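PDB 2OG5: L-asparagine oxygenase from Streptomyces coelicolor, which uses iron(II), 2-oxoglutarate and oxygen to hydroxylate L-asparagine at C3, supplying (2S,3S)-3-hydroxyasparagine for calcium-dependent antibiotic synthesis. Local coordinates for residues Pro113-Glu125 with Lys150-Met164. Residues are numbered along the deposited sequence; the frame is centred on the assembly and turned at random.
Sequences PPTPRVNGSVQRE and KNGALVQDVVPVPGM. With ACY (acetic acid), chain C.
Ser121 and Asp157 meet side chain to side chain in the jelly-roll fold, where loop residues 113-125 lie along strand 156-158. Ser121 OG gives a very short hydrogen bond to Asp157 OD2 (2.5 Å). It gets there by lying anti to the serine N (chi1 -173°). Asp157 OD1 turns to Gln328 and Trp326, so the carboxylate links loop and sheet. The backbones form a single antiparallel bridge at the non-hydrogen-bonded pair Val122-Gln156. Asp157 N donates to Ser121 O, and Gln123 N donates to Val155 O (2.9 Å). In one of its two conformers Lys150 NZ also donates to Ser121 O (2.8 Å). Gln156 OE1 hydrogen-bonds Arg329, an asparagine-binding residue, which places the contact beside the substrate site. The side chains of Thr115 and Val159 slide past each other in opposite directions, with Thr115 CG2 tight against Val159 CG1 (3.5 Å). The aliphatic stem of Arg117 crosses Pro162 at about a right angle, its CG against Pro162 CD. Ala153 CB lies over one face of the Arg124 guanidinium, 3.5 Å above its plane. At the edge of that group, NE and NH2 grip an acetic acid molecule, probably from the crystallisation liquor, and Asn151 ND2 also bonds its O atom (3.0 Å).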
ATOM      1  N   PRO A 113      16.698  -2.794  14.702  1.00 27.50           N
ATOM      2  CA  PRO A 113      17.491  -1.632  15.069  1.00 27.08           C
ATOM      3  C   PRO A 113      16.597  -0.427  15.328  1.00 25.99           C
ATOM      4  O   PRO A 113      15.382  -0.524  15.153  1.00 24.19           O
ATOM      5  CB  PRO A 113      18.345  -1.399  13.822  1.00 27.39           C
ATOM      6  CG  PRO A 113      17.514  -1.875  12.722  1.00 27.35           C
ATOM      7  CD  PRO A 113      16.790  -3.071  13.258  1.00 27.62           C
ATOM      8  N   PRO A 114      17.187   0.706  15.736  1.00 25.00           N
ATOM      9  CA  PRO A 114      16.399   1.930  15.865  1.00 24.80           C
ATOM     10  C   PRO A 114      15.735   2.306  14.540  1.00 24.21           C
ATOM     11  O   PRO A 114      16.259   2.003  13.461  1.00 24.06           O
ATOM     12  CB  PRO A 114      17.431   2.981  16.278  1.00 24.75           C
ATOM     13  CG  PRO A 114      18.573   2.213  16.832  1.00 25.39           C
ATOM     14  CD  PRO A 114      18.599   0.916  16.094  1.00 25.25           C
ATOM     15  N   THR A 115      14.578   2.947  14.617  1.00 23.27           N
ATOM     16  CA  THR A 115      13.848   3.313  13.423  1.00 23.27           C
ATOM     17  C   THR A 115      14.704   4.257  12.572  1.00 23.38           C
ATOM     18  O   THR A 115      15.216   5.251  13.096  1.00 23.60           O
ATOM     19  CB  THR A 115      12.535   4.006  13.808  1.00 23.08           C
ATOM     20  OG1 THR A 115      11.774   3.134  14.659  1.00 21.05           O
ATOM     21  CG2 THR A 115      11.723   4.369  12.581  1.00 22.47           C
ATOM     22  N   PRO A 116      14.874   3.949  11.269  1.00 23.59           N
ATOM     23  CA  PRO A 116      15.631   4.850  10.389  1.00 24.09           C
ATOM     24  C   PRO A 116      15.037   6.256  10.346  1.00 24.23           C
ATOM     25  O   PRO A 116      13.833   6.425  10.532  1.00 23.68           O
ATOM     26  CB  PRO A 116      15.519   4.184   9.010  1.00 24.22           C
ATOM     27  CG  PRO A 116      15.163   2.792   9.270  1.00 24.30           C
ATOM     28  CD  PRO A 116      14.399   2.754  10.548  1.00 24.06           C
ATOM     29  N   ARG A 117      15.890   7.245  10.093  1.00 25.03           N
ATOM     30  CA  ARG A 117      15.517   8.646  10.189  1.00 25.91           C
ATOM     31  C   ARG A 117      15.955   9.459   8.959  1.00 25.62           C
ATOM     32  O   ARG A 117      16.089  10.677   9.033  1.00 26.54           O
ATOM     33  CB  ARG A 117      16.148   9.219  11.453  1.00 26.55           C
ATOM     34  CG  ARG A 117      15.499  10.472  11.954  1.00 28.58           C
ATOM     35  CD  ARG A 117      16.090  10.907  13.272  1.00 29.90           C
ATOM     36  NE  ARG A 117      16.059   9.828  14.255  1.00 33.22           N
ATOM     37  CZ  ARG A 117      16.826   9.772  15.342  1.00 34.78           C
ATOM     38  NH1 ARG A 117      17.687  10.743  15.632  1.00 36.36           N
ATOM     39  NH2 ARG A 117      16.716   8.735  16.158  1.00 35.53           N
ATOM     40  N   VAL A 118      16.156   8.782   7.835  1.00 25.04           N
ATOM     41  CA  VAL A 118      16.545   9.430   6.584  1.00 24.70           C
ATOM     42  C   VAL A 118      15.424   9.283   5.581  1.00 24.20           C
ATOM     43  O   VAL A 118      14.670   8.306   5.629  1.00 24.08           O
ATOM     44  CB  VAL A 118      17.851   8.839   6.020  1.00 24.76           C
ATOM     45  CG1 VAL A 118      18.989   9.093   6.994  1.00 25.72           C
ATOM     46  CG2 VAL A 118      17.707   7.353   5.735  1.00 25.70           C
ATOM     47  N   ASN A 119      15.285  10.259   4.693  1.00 23.67           N
ATOM     48  CA  ASN A 119      14.295  10.166   3.627  1.00 23.59           C
ATOM     49  C   ASN A 119      14.769   9.176   2.571  1.00 23.19           C
ATOM     50  O   ASN A 119      15.968   9.044   2.328  1.00 23.37           O
ATOM     51  CB  ASN A 119      14.020  11.541   3.003  1.00 24.06           C
ATOM     52  CG  ASN A 119      12.753  11.562   2.151  1.00 25.66           C
ATOM     53  OD1 ASN A 119      12.664  12.285   1.164  1.00 31.88           O
ATOM     54  ND2 ASN A 119      11.781  10.744   2.515  1.00 28.85           N
ATOM     55  N   GLY A 120      13.836   8.463   1.962  1.00 22.76           N
ATOM     56  CA  GLY A 120      14.199   7.496   0.924  1.00 22.65           C
ATOM     57  C   GLY A 120      14.729   6.177   1.470  1.00 22.47           C
ATOM     58  O   GLY A 120      15.288   5.372   0.725  1.00 22.27           O
ATOM     59  N   SER A 121      14.543   5.949   2.770  1.00 22.25           N
ATOM     60  CA  SER A 121      14.970   4.717   3.432  1.00 22.34           C
ATOM     61  C   SER A 121      14.280   3.498   2.787  1.00 21.77           C
ATOM     62  O   SER A 121      13.067   3.498   2.629  1.00 21.39           O
ATOM     63  CB  SER A 121      14.578   4.804   4.923  1.00 22.26           C
ATOM     64  OG  SER A 121      15.092   3.722   5.659  1.00 25.22           O
ATOM     65  N   VAL A 122      15.063   2.495   2.396  1.00 21.45           N
ATOM     66  CA  VAL A 122      14.532   1.261   1.801  1.00 21.15           C
ATOM     67  C   VAL A 122      15.277   0.037   2.337  1.00 21.26           C
ATOM     68  O   VAL A 122      16.360   0.161   2.907  1.00 21.56           O
ATOM     69  CB  VAL A 122      14.619   1.292   0.250  1.00 21.02           C
ATOM     70  CG1 VAL A 122      13.786   2.426  -0.303  1.00 20.85           C
ATOM     71  CG2 VAL A 122      16.069   1.416  -0.193  1.00 21.31           C
ATOM     72  N   GLN A 123      14.705  -1.147   2.122  1.00 20.81           N
ATOM     73  CA  GLN A 123      15.270  -2.403   2.615  1.00 21.05           C
ATOM     74  C   GLN A 123      15.979  -3.129   1.481  1.00 21.14           C
ATOM     75  O   GLN A 123      15.372  -3.913   0.751  1.00 21.21           O
ATOM     76  CB  GLN A 123      14.160  -3.274   3.226  1.00 21.28           C
ATOM     77  CG  GLN A 123      14.635  -4.554   3.896  1.00 20.82           C
ATOM     78  CD  GLN A 123      15.494  -4.284   5.116  1.00 20.14           C
ATOM     79  OE1 GLN A 123      15.144  -3.461   5.965  1.00 21.49           O
ATOM     80  NE2 GLN A 123      16.629  -4.962   5.195  1.00 21.67           N
ATOM     81  N   ARG A 124      17.275  -2.861   1.333  1.00 21.24           N
ATOM     82  CA  ARG A 124      18.081  -3.479   0.285  1.00 21.42           C
ATOM     83  C   ARG A 124      18.626  -4.832   0.721  1.00 21.52           C
ATOM     84  O   ARG A 124      18.870  -5.695  -0.110  1.00 21.07           O
ATOM     85  CB  ARG A 124      19.265  -2.579  -0.109  1.00 21.51           C
ATOM     86  CG  ARG A 124      18.886  -1.231  -0.711  1.00 22.47           C
ATOM     87  CD  ARG A 124      18.265  -1.387  -2.081  1.00 22.29           C
ATOM     88  NE  ARG A 124      17.954  -0.102  -2.706  1.00 21.50           N
ATOM     89  CZ  ARG A 124      17.207   0.034  -3.799  1.00 22.08           C
ATOM     90  NH1 ARG A 124      16.705  -1.030  -4.408  1.00 21.34           N
ATOM     91  NH2 ARG A 124      16.965   1.238  -4.299  1.00 22.89           N
ATOM     92  N   GLU A 125      18.871  -5.006   2.019  1.00 21.86           N
ATOM     93  CA  GLU A 125      19.394  -6.277   2.527  1.00 22.41           C
ATOM     94  C   GLU A 125      18.274  -7.260   2.824  1.00 22.30           C
ATOM     95  O   GLU A 125      17.153  -6.861   3.120  1.00 22.29           O
ATOM     96  CB  GLU A 125      20.213  -6.046   3.802  1.00 23.11           C
ATOM     97  CG  GLU A 125      21.446  -5.193   3.585  1.00 25.94           C
ATOM     98  CD  GLU A 125      22.449  -5.824   2.639  1.00 29.81           C
ATOM     99  OE1 GLU A 125      22.565  -7.073   2.613  1.00 32.87           O
ATOM    100  OE2 GLU A 125      23.147  -5.069   1.926  1.00 33.14           O
ATOM    101  N   LYS A 150      11.455   6.201  -4.232  1.00 20.21           N
ATOM    102  CA  LYS A 150      12.254   5.332  -3.368  0.50 20.23           C
ATOM    103  C   LYS A 150      13.252   4.500  -4.193  1.00 19.98           C
ATOM    104  O   LYS A 150      13.564   3.343  -3.860  1.00 20.39           O
ATOM    105  CB  LYS A 150      11.338   4.428  -2.529  0.50 20.67           C
ATOM    106  CG  LYS A 150      10.482   5.178  -1.506  0.50 21.04           C
ATOM    107  CD  LYS A 150      11.239   5.431  -0.224  0.50 20.99           C
ATOM    108  CE  LYS A 150      10.330   5.476   0.985  0.50 21.62           C
ATOM    109  NZ  LYS A 150      11.127   5.406   2.217  0.50 18.27           N
ATOM    110  N   ASN A 151      13.744   5.086  -5.282  1.00 19.96           N
ATOM    111  CA  ASN A 151      14.740   4.461  -6.147  1.00 19.77           C
ATOM    112  C   ASN A 151      14.339   3.065  -6.643  1.00 19.32           C
ATOM    113  O   ASN A 151      15.183   2.219  -6.925  1.00 20.49           O
ATOM    114  CB  ASN A 151      16.118   4.453  -5.458  1.00 20.30           C
ATOM    115  CG  ASN A 151      16.712   5.856  -5.305  1.00 21.20           C
ATOM    116  OD1 ASN A 151      16.225   6.832  -5.890  1.00 21.03           O
ATOM    117  ND2 ASN A 151      17.790   5.954  -4.535  1.00 23.23           N
ATOM    118  N   GLY A 152      13.033   2.844  -6.788  1.00 18.92           N
ATOM    119  CA  GLY A 152      12.531   1.591  -7.327  1.00 18.57           C
ATOM    120  C   GLY A 152      12.665   0.386  -6.419  1.00 18.27           C
ATOM    121  O   GLY A 152      12.478  -0.736  -6.873  1.00 18.06           O
ATOM    122  N   ALA A 153      12.955   0.610  -5.136  1.00 18.02           N
ATOM    123  CA  ALA A 153      13.113  -0.508  -4.192  1.00 17.70           C
ATOM    124  C   ALA A 153      11.787  -1.233  -3.995  1.00 17.24           C
ATOM    125  O   ALA A 153      10.738  -0.610  -3.886  1.00 17.36           O
ATOM    126  CB  ALA A 153      13.601  -0.018  -2.859  1.00 18.33           C
ATOM    127  N   LEU A 154      11.837  -2.559  -3.933  1.00 17.45           N
ATOM    128  CA  LEU A 154      10.610  -3.333  -3.729  1.00 17.72           C
ATOM    129  C   LEU A 154      10.061  -3.247  -2.321  1.00 18.08           C
ATOM    130  O   LEU A 154       8.858  -3.416  -2.128  1.00 18.02           O
ATOM    131  CB  LEU A 154      10.818  -4.803  -4.082  1.00 17.36           C
ATOM    132  CG  LEU A 154      11.227  -5.057  -5.532  1.00 17.07           C
ATOM    133  CD1 LEU A 154      11.287  -6.557  -5.798  1.00 18.43           C
ATOM    134  CD2 LEU A 154      10.295  -4.369  -6.517  1.00 18.18           C
ATOM    135  N   VAL A 155      10.929  -2.995  -1.342  1.00 17.99           N
ATOM    136  CA  VAL A 155      10.527  -2.908   0.058  1.00 18.32           C
ATOM    137  C   VAL A 155      10.967  -1.548   0.598  1.00 18.23           C
ATOM    138  O   VAL A 155      12.174  -1.280   0.721  1.00 18.59           O
ATOM    139  CB  VAL A 155      11.115  -4.066   0.887  1.00 18.53           C
ATOM    140  CG1 VAL A 155      10.696  -3.937   2.340  1.00 18.47           C
ATOM    141  CG2 VAL A 155      10.693  -5.436   0.300  1.00 18.71           C
ATOM    142  N   GLN A 156       9.994  -0.705   0.940  1.00 19.03           N
ATOM    143  CA  GLN A 156      10.246   0.708   1.242  1.00 19.58           C
ATOM    144  C   GLN A 156       9.846   1.023   2.675  1.00 19.36           C
ATOM    145  O   GLN A 156       8.820   0.545   3.163  1.00 19.89           O
ATOM    146  CB  GLN A 156       9.454   1.596   0.270  1.00 20.04           C
ATOM    147  CG  GLN A 156       9.705   1.221  -1.196  1.00 20.65           C
ATOM    148  CD  GLN A 156       8.897   2.004  -2.211  1.00 22.31           C
ATOM    149  OE1 GLN A 156       8.146   2.925  -1.872  1.00 23.54           O
ATOM    150  NE2 GLN A 156       9.034   1.616  -3.477  1.00 21.09           N
ATOM    151  N   ASP A 157      10.643   1.846   3.345  1.00 19.56           N
ATOM    152  CA  ASP A 157      10.366   2.201   4.729  1.00 19.93           C
ATOM    153  C   ASP A 157       9.389   3.354   4.817  1.00 19.93           C
ATOM    154  O   ASP A 157       9.445   4.313   4.025  1.00 20.22           O
ATOM    155  CB  ASP A 157      11.652   2.586   5.466  1.00 19.90           C
ATOM    156  CG  ASP A 157      12.597   1.417   5.651  1.00 20.82           C
ATOM    157  OD1 ASP A 157      12.134   0.314   5.977  1.00 19.58           O
ATOM    158  OD2 ASP A 157      13.825   1.599   5.499  1.00 23.02           O
ATOM    159  N   VAL A 158       8.473   3.253   5.776  1.00 19.71           N
ATOM    160  CA  VAL A 158       7.580   4.355   6.118  1.00 20.29           C
ATOM    161  C   VAL A 158       7.970   4.791   7.534  1.00 20.42           C
ATOM    162  O   VAL A 158       7.629   4.118   8.518  1.00 21.00           O
ATOM    163  CB  VAL A 158       6.114   3.929   6.024  1.00 19.65           C
ATOM    164  CG1 VAL A 158       5.190   5.114   6.288  1.00 20.72           C
ATOM    165  CG2 VAL A 158       5.823   3.321   4.642  1.00 19.99           C
ATOM    166  N   VAL A 159       8.735   5.886   7.625  1.00 20.44           N
ATOM    167  CA  VAL A 159       9.330   6.367   8.877  1.00 20.80           C
ATOM    168  C   VAL A 159       9.388   7.886   8.849  1.00 21.25           C
ATOM    169  O   VAL A 159       9.627   8.473   7.791  1.00 21.63           O
ATOM    170  CB  VAL A 159      10.759   5.806   9.095  1.00 20.85           C
ATOM    171  CG1 VAL A 159      10.728   4.288   9.242  1.00 20.98           C
ATOM    172  CG2 VAL A 159      11.694   6.201   7.943  1.00 21.75           C
ATOM    173  N   PRO A 160       9.156   8.535   9.998  1.00 20.92           N
ATOM    174  CA  PRO A 160       9.180   9.998   9.991  1.00 21.08           C
ATOM    175  C   PRO A 160      10.594  10.558   9.942  1.00 21.27           C
ATOM    176  O   PRO A 160      11.475  10.046  10.623  1.00 21.53           O
ATOM    177  CB  PRO A 160       8.504  10.352  11.317  1.00 20.79           C
ATOM    178  CG  PRO A 160       8.836   9.206  12.218  1.00 21.25           C
ATOM    179  CD  PRO A 160       8.834   7.988  11.331  1.00 21.11           C
ATOM    180  N   VAL A 161      10.795  11.622   9.159  1.00 21.41           N
ATOM    181  CA  VAL A 161      12.112  12.225   8.973  1.00 21.96           C
ATOM    182  C   VAL A 161      12.089  13.691   9.411  1.00 21.88           C
ATOM    183  O   VAL A 161      11.207  14.439   8.979  1.00 21.58           O
ATOM    184  CB  VAL A 161      12.521  12.166   7.496  1.00 21.85           C
ATOM    185  CG1 VAL A 161      13.878  12.810   7.280  1.00 21.58           C
ATOM    186  CG2 VAL A 161      12.534  10.712   6.998  1.00 22.04           C
ATOM    187  N   PRO A 162      13.050  14.107  10.263  1.00 22.70           N
ATOM    188  CA  PRO A 162      13.112  15.512  10.674  1.00 23.58           C
ATOM    189  C   PRO A 162      13.150  16.475   9.497  1.00 24.19           C
ATOM    190  O   PRO A 162      13.920  16.279   8.560  1.00 24.49           O
ATOM    191  CB  PRO A 162      14.410  15.586  11.480  1.00 23.78           C
ATOM    192  CG  PRO A 162      14.607  14.217  11.992  1.00 22.96           C
ATOM    193  CD  PRO A 162      14.097  13.310  10.922  1.00 22.47           C
ATOM    194  N   GLY A 163      12.308  17.500   9.550  1.00 24.66           N
ATOM    195  CA  GLY A 163      12.221  18.492   8.484  1.00 25.13           C
ATOM    196  C   GLY A 163      11.213  18.169   7.400  1.00 25.48           C
ATOM    197  O   GLY A 163      10.877  19.034   6.586  1.00 26.26           O
ATOM    198  N   MET A 164      10.721  16.930   7.381  1.00 25.60           N
ATOM    199  CA  MET A 164       9.764  16.488   6.367  1.00 26.10           C
ATOM    200  C   MET A 164       8.347  16.377   6.917  1.00 26.29           C
ATOM    201  O   MET A 164       7.486  15.775   6.282  1.00 25.52           O
ATOM    202  CB  MET A 164      10.189  15.125   5.812  1.00 26.39           C
ATOM    203  CG  MET A 164      11.589  15.087   5.235  1.00 27.18           C
ATOM    204  SD  MET A 164      11.777  16.170   3.812  1.00 31.36           S
ATOM    205  CE  MET A 164      10.655  15.408   2.652  1.00 30.93           C
TER
HETATM  206  C   ACY C 402      18.573   3.328  -1.698  1.00 27.52           C
HETATM  207  O   ACY C 402      17.959   3.586  -2.749  1.00 27.22           O
HETATM  208  OXT ACY C 402      19.071   2.218  -1.414  1.00 27.49           O
HETATM  209  CH3 ACY C 402      18.705   4.441  -0.707  1.00 27.14           C
HETATM  210  O   HOH W   1      12.162   7.946  12.069  1.00 25.28           O
HETATM  211  O   HOH W   2      12.597   7.052   4.690  1.00 33.31           O
HETATM  212  O   HOH W   3      10.966   8.147   2.351  1.00 34.63           O
HETATM  213  O   HOH W   4      13.890  -3.437  -1.580  1.00 19.54           O
HETATM  214  O   HOH W   5      15.443  -0.373   6.264  1.00 31.60           O
HETATM  215  O   HOH W   6      15.869  -1.137  -7.189  1.00 21.17           O